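Local coordinates for CDA peptide synthetase I (PDB 5DU9), which is a nonribosomal peptide synthetase, represented here by its condensation domain, a two-lobed fold of the CoA-dependent acyltransferase clan, at residues 219-224 with 314-319; 224-229 with 355-360. The protein carries 1 engineered substitution. All blocks are in the same frame, centred on the assembly; numbering follows the deposited sequence.

Contact 1 of 2, residues 219-224 with 314-319; sequences GLFTDR and PLRLAV
Arg316 and Asp223 meet tip to tip in a bidentate salt bridge that ties the turn after helix 208-220 to strand 311-318 of the condensation-domain fold. NH1 of Arg316 points almost straight at the syn lone pair of Asp223 OD1 (2.8 Å, 167°), and the carboxylate and guanidinium planes are nearly coplanar, 13° apart. The second arm, Arg316 NH2 to Asp223 OD2, is modelled at 2.4 Å, a length too short to be trusted in detail. NH1 also makes a weak, bent bond to Leu220 O at 3.0 Å, so two acceptors share this nitrogen. Next to the salt bridge the Phe221 ring and the guanidinium lie nearly parallel in plane, and the two side chains slide past each other in opposite directions, ring CE1 lying 4.0 Å from Arg316 CD. The reach of the arginine comes from a chain extended as far as NE, its CG anti to the backbone N (chi1 -166°). Asp223 is presented by a type I turn from Phe221 to Arg224, closed by Arg224 N on Phe221 O. Behind the strand, Leu315 and Leu317 pack on helix 325-341. Two residues before Arg316, Pro314 crosses the phenylalanine obliquely, bringing CG to 3.4 Å from Phe221 CZ.

Contact 2 of 2, residues 224-229 with 355-360; sequences RPEPVS and GGAGVS
Pro225 O, which packs against Val359 CG1, has two waters within reach that join it to the 355-360 loop, the first in a clear bond. This water donates to the carbonyl at 2.8 Å and accepts from Ser360 N at 3.1 Å, making a single-water bridge between the backbones. The second lies between Pro225 O and Gly358 O and is 2.6 Å from the glycine oxygen; with more acceptors around it than it has protons, how it shares them is uncertain. Further on, a third water accepts from Val228 N at 3.0 Å and donates to Ser360 O at 2.6 Å. No direct hydrogen bond links the two segments, so their polar connection runs through solvent, while the direct contact is largely made by prolines.

Pro225 to Pro227 run in a polyproline II-like conformation. The Pro227 ring meets the opposing loop along one side: its CD lies 3.4 Å from Gly358 O, and its CG 3.6 Å from Ser360 OG. A chi1 of 64° sets that hydroxyl between the backbone N and the carbonyl carbon, where it meets both CB and CG of the ring. Pro225 packs on Val359, CD 4.1 Å from CG1 of the valine; the Glu226 chain bends at chi2, and OE2 comes up to the CB methyl of Ala357.

The shape of the second loop is set by a type II' turn from Gly355 to Gly358, closed by Gly358 N on Gly355 O. Gly355 leaves helix 347-354 with positive phi, where a side chain would press on the preceding carbonyl oxygen. Asp351 of that helix accepts a bond from Val359 N, and Leu350 and Leu354 touch the valine, which also meets Pro314. The proline-rich segment thus lies against the loop leading from helix 347-354 to strand 363-366, beside strand 311-318.

Overall arrangement
The two contacts lie with centres 10 Å apart on the same side of the chain's centre and share Arg224, where 219-224 runs on into 224-229. Their segments alternate along the chain: the continuous 219-229 stretch comes first, then strand segment 314-319, then loop 355-360. Leaving helix 208-220, the chain is therefore fastened first to strand 311-318 and then to the loop after helix 347-354. The contacts also touch directly: Phe221 and Pro314 both pack on Val359, and Pro225 lies against Arg316. Together they join three sequence-distant parts of the condensation domain, with the side chains of Ser360 and Pro314 about 10 Å and about 12 Å from the bound (2S)-2-amino-N-butyl-propanamide.

Contact 1 of 2, residues 219-224 with 314-319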
loop_
_atom_site.group_PDB
_atom_site.type_symbol
_atom_site.label_atom_id
_atom_site.label_comp_id
_atom_site.label_asym_id
_atom_site.label_seq_id
_atom_site.Cartn_x
_atom_site.Cartn_y
_atom_site.Cartn_z
ATOM N N GLY A 219 -9.440 19.012 16.453
ATOM C CA GLY A 219 -9.343 19.084 17.903
ATOM C C GLY A 219 -8.147 18.334 18.456
ATOM O O GLY A 219 -7.518 18.780 19.418
ATOM N N LEU A 220 -7.829 17.195 17.843
ATOM C CA LEU A 220 -6.717 16.353 18.283
ATOM C C LEU A 220 -5.347 16.979 18.043
ATOM O O LEU A 220 -4.371 16.604 18.694
ATOM C CB LEU A 220 -6.752 14.996 17.568
ATOM C CG LEU A 220 -7.741 13.913 18.011
ATOM C CD1 LEU A 220 -7.426 12.620 17.264
ATOM C CD2 LEU A 220 -7.706 13.683 19.514
ATOM N N PHE A 221 -5.271 17.916 17.102
ATOM C CA PHE A 221 -3.982 18.457 16.666
ATOM C C PHE A 221 -3.917 19.980 16.726
ATOM O O PHE A 221 -3.284 20.613 15.881
ATOM C CB PHE A 221 -3.683 17.975 15.244
ATOM C CG PHE A 221 -3.480 16.494 15.147
ATOM C CD1 PHE A 221 -2.228 15.943 15.339
ATOM C CD2 PHE A 221 -4.544 15.645 14.875
ATOM C CE1 PHE A 221 -2.034 14.577 15.259
ATOM C CE2 PHE A 221 -4.358 14.282 14.798
ATOM C CZ PHE A 221 -3.099 13.745 14.989
ATOM N N THR A 222 -4.559 20.565 17.733
ATOM C CA THR A 222 -4.527 22.009 17.911
ATOM C C THR A 222 -3.102 22.506 18.142
ATOM O O THR A 222 -2.778 23.643 17.801
ATOM C CB THR A 222 -5.416 22.458 19.090
ATOM O OG1 THR A 222 -5.109 21.684 20.258
ATOM C CG2 THR A 222 -6.889 22.286 18.747
ATOM N N ASP A 223 -2.251 21.655 18.713
ATOM C CA ASP A 223 -0.861 22.031 18.964
ATOM C C ASP A 223 0.003 21.857 17.714
ATOM O O ASP A 223 1.157 22.286 17.687
ATOM C CB ASP A 223 -0.280 21.222 20.128
ATOM C CG ASP A 223 -0.381 19.729 19.912
ATOM O OD1 ASP A 223 -1.354 19.285 19.272
ATOM O OD2 ASP A 223 0.512 18.999 20.391
ATOM N N ARG A 224 -0.566 21.234 16.685
ATOM C CA ARG A 224 0.079 21.134 15.376
ATOM C C ARG A 224 1.524 20.639 15.466
ATOM O O ARG A 224 2.455 21.335 15.059
ATOM C CB ARG A 224 0.026 22.492 14.671
ATOM C CG ARG A 224 -1.377 22.890 14.244
ATOM C CD ARG A 224 -1.450 24.325 13.745
ATOM N NE ARG A 224 -2.782 24.641 13.237
ATOM C CZ ARG A 224 -3.230 25.871 12.996
ATOM N NH1 ARG A 224 -2.458 26.927 13.223
ATOM N NH2 ARG A 224 -4.461 26.043 12.533
ATOM N N PRO A 314 -3.433 10.245 10.892
ATOM C CA PRO A 314 -2.421 10.291 11.949
ATOM C C PRO A 314 -2.902 9.641 13.234
ATOM O O PRO A 314 -3.988 9.952 13.720
ATOM C CB PRO A 314 -2.207 11.786 12.146
ATOM C CG PRO A 314 -3.552 12.370 11.880
ATOM C CD PRO A 314 -4.159 11.524 10.787
ATOM N N LEU A 315 -2.086 8.741 13.767
ATOM C CA LEU A 315 -2.368 8.078 15.027
ATOM C C LEU A 315 -1.449 8.658 16.086
ATOM O O LEU A 315 -0.234 8.453 16.055
ATOM C CB LEU A 315 -2.169 6.569 14.888
ATOM C CG LEU A 315 -2.718 5.688 16.009
ATOM C CD1 LEU A 315 -4.237 5.661 15.978
ATOM C CD2 LEU A 315 -2.155 4.290 15.883
ATOM N N ARG A 316 -2.030 9.411 17.013
ATOM C CA ARG A 316 -1.258 10.063 18.049
ATOM C C ARG A 316 -1.306 9.246 19.325
ATOM O O ARG A 316 -2.385 8.878 19.801
ATOM C CB ARG A 316 -1.781 11.466 18.294
ATOM C CG ARG A 316 -0.836 12.297 19.093
ATOM C CD ARG A 316 -1.263 13.738 19.068
ATOM N NE ARG A 316 -0.172 14.612 19.452
ATOM C CZ ARG A 316 -0.233 15.933 19.403
ATOM N NH1 ARG A 316 -1.343 16.533 18.984
ATOM N NH2 ARG A 316 0.816 16.650 19.772
ATOM N N LEU A 317 -0.125 8.972 19.867
ATOM C CA LEU A 317 0.041 8.041 20.975
ATOM C C LEU A 317 0.942 8.653 22.034
ATOM O O LEU A 317 2.039 9.113 21.723
ATOM C CB LEU A 317 0.646 6.723 20.480
ATOM C CG LEU A 317 -0.029 6.106 19.254
ATOM C CD1 LEU A 317 0.875 5.100 18.565
ATOM C CD2 LEU A 317 -1.337 5.459 19.662
ATOM N N ALA A 318 0.478 8.662 23.280
ATOM C CA ALA A 318 1.311 9.077 24.395
ATOM C C ALA A 318 1.903 7.843 25.055
ATOM O O ALA A 318 1.174 6.923 25.416
ATOM C CB ALA A 318 0.509 9.895 25.398
ATOM N N VAL A 319 3.227 7.817 25.179
ATOM C CA VAL A 319 3.920 6.739 25.870
ATOM C C VAL A 319 4.558 7.327 27.120
ATOM O O VAL A 319 5.579 8.014 27.056
ATOM C CB VAL A 319 4.982 6.060 24.978
ATOM C CG1 VAL A 319 5.624 4.894 25.706
ATOM C CG2 VAL A 319 4.358 5.585 23.674
#

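Contact 2 of 2, residues 224-229 with 355-360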
loop_
_atom_site.group_PDB
_atom_site.type_symbol
_atom_site.label_atom_id
_atom_site.label_comp_id
_atom_site.label_asym_id
_atom_site.label_seq_id
_atom_site.Cartn_x
_atom_site.Cartn_y
_atom_site.Cartn_z
ATOM N N ARG A 224 -0.566 21.234 16.685
ATOM C CA ARG A 224 0.079 21.134 15.376
ATOM C C ARG A 224 1.524 20.639 15.466
ATOM O O ARG A 224 2.455 21.335 15.059
ATOM C CB ARG A 224 0.026 22.492 14.671
ATOM C CG ARG A 224 -1.377 22.890 14.244
ATOM C CD ARG A 224 -1.450 24.325 13.745
ATOM N NE ARG A 224 -2.782 24.641 13.237
ATOM C CZ ARG A 224 -3.230 25.871 12.996
ATOM N NH1 ARG A 224 -2.458 26.927 13.223
ATOM N NH2 ARG A 224 -4.461 26.043 12.533
ATOM N N PRO A 225 1.715 19.429 16.006
ATOM C CA PRO A 225 3.064 18.869 16.131
ATOM C C PRO A 225 3.738 18.702 14.775
ATOM O O PRO A 225 3.122 18.196 13.836
ATOM C CB PRO A 225 2.820 17.512 16.795
ATOM C CG PRO A 225 1.414 17.161 16.425
ATOM C CD PRO A 225 0.683 18.470 16.434
ATOM N N GLU A 226 4.989 19.131 14.679
ATOM C CA GLU A 226 5.731 19.045 13.430
ATOM C C GLU A 226 6.140 17.597 13.185
ATOM O O GLU A 226 6.577 16.917 14.111
ATOM C CB GLU A 226 6.967 19.951 13.473
ATOM C CG GLU A 226 7.729 20.052 12.159
ATOM C CD GLU A 226 6.959 20.798 11.082
ATOM O OE1 GLU A 226 5.889 21.364 11.391
ATOM O OE2 GLU A 226 7.426 20.820 9.924
ATOM N N PRO A 227 5.980 17.106 11.945
ATOM C CA PRO A 227 6.474 15.750 11.684
ATOM C C PRO A 227 7.967 15.630 11.987
ATOM O O PRO A 227 8.724 16.570 11.722
ATOM C CB PRO A 227 6.186 15.551 10.193
ATOM C CG PRO A 227 5.023 16.439 9.922
ATOM C CD PRO A 227 5.240 17.650 10.792
ATOM N N VAL A 228 8.367 14.503 12.568
ATOM C CA VAL A 228 9.764 14.261 12.899
ATOM C C VAL A 228 10.270 13.000 12.208
ATOM O O VAL A 228 9.546 12.010 12.078
ATOM C CB VAL A 228 9.980 14.126 14.426
ATOM C CG1 VAL A 228 9.651 15.434 15.129
ATOM C CG2 VAL A 228 9.149 12.983 14.999
ATOM N N SER A 229 11.522 13.058 11.764
ATOM C CA SER A 229 12.199 11.914 11.173
ATOM C C SER A 229 13.147 11.281 12.185
ATOM O O SER A 229 13.602 11.941 13.118
ATOM C CB SER A 229 12.974 12.340 9.924
ATOM O OG SER A 229 13.777 11.281 9.435
ATOM N N GLY A 355 -2.327 23.285 8.125
ATOM C CA GLY A 355 -1.355 24.085 7.402
ATOM C C GLY A 355 0.052 23.530 7.485
ATOM O O GLY A 355 0.305 22.537 8.170
ATOM N N GLY A 356 0.972 24.175 6.774
ATOM C CA GLY A 356 2.371 23.794 6.804
ATOM C C GLY A 356 2.616 22.387 6.293
ATOM O O GLY A 356 2.114 22.000 5.239
ATOM N N ALA A 357 3.395 21.623 7.052
ATOM C CA ALA A 357 3.756 20.265 6.664
ATOM C C ALA A 357 2.687 19.262 7.087
ATOM O O ALA A 357 2.803 18.069 6.806
ATOM C CB ALA A 357 5.099 19.886 7.270
ATOM N N GLY A 358 1.651 19.745 7.766
ATOM C CA GLY A 358 0.590 18.878 8.244
ATOM C C GLY A 358 1.052 18.047 9.423
ATOM O O GLY A 358 2.002 18.413 10.117
ATOM N N VAL A 359 0.376 16.926 9.650
ATOM C CA VAL A 359 0.718 16.033 10.747
ATOM C C VAL A 359 0.883 14.615 10.226
ATOM O O VAL A 359 0.061 14.107 9.460
ATOM C CB VAL A 359 -0.345 16.075 11.867
ATOM C CG1 VAL A 359 -0.260 17.400 12.617
ATOM C CG2 VAL A 359 -1.745 15.859 11.301
ATOM N N SER A 360 1.970 13.981 10.642
ATOM C CA SER A 360 2.296 12.646 10.172
ATOM C C SER A 360 3.458 12.071 10.952
ATOM O O SER A 360 4.194 12.792 11.626
ATOM C CB SER A 360 2.653 12.667 8.685
ATOM O OG SER A 360 3.830 13.420 8.468
HETATM O O HOH W 1 3.006 15.496 13.153
HETATM O O HOH W 2 2.418 20.466 11.693
HETATM O O HOH W 3 6.198 12.663 13.355
#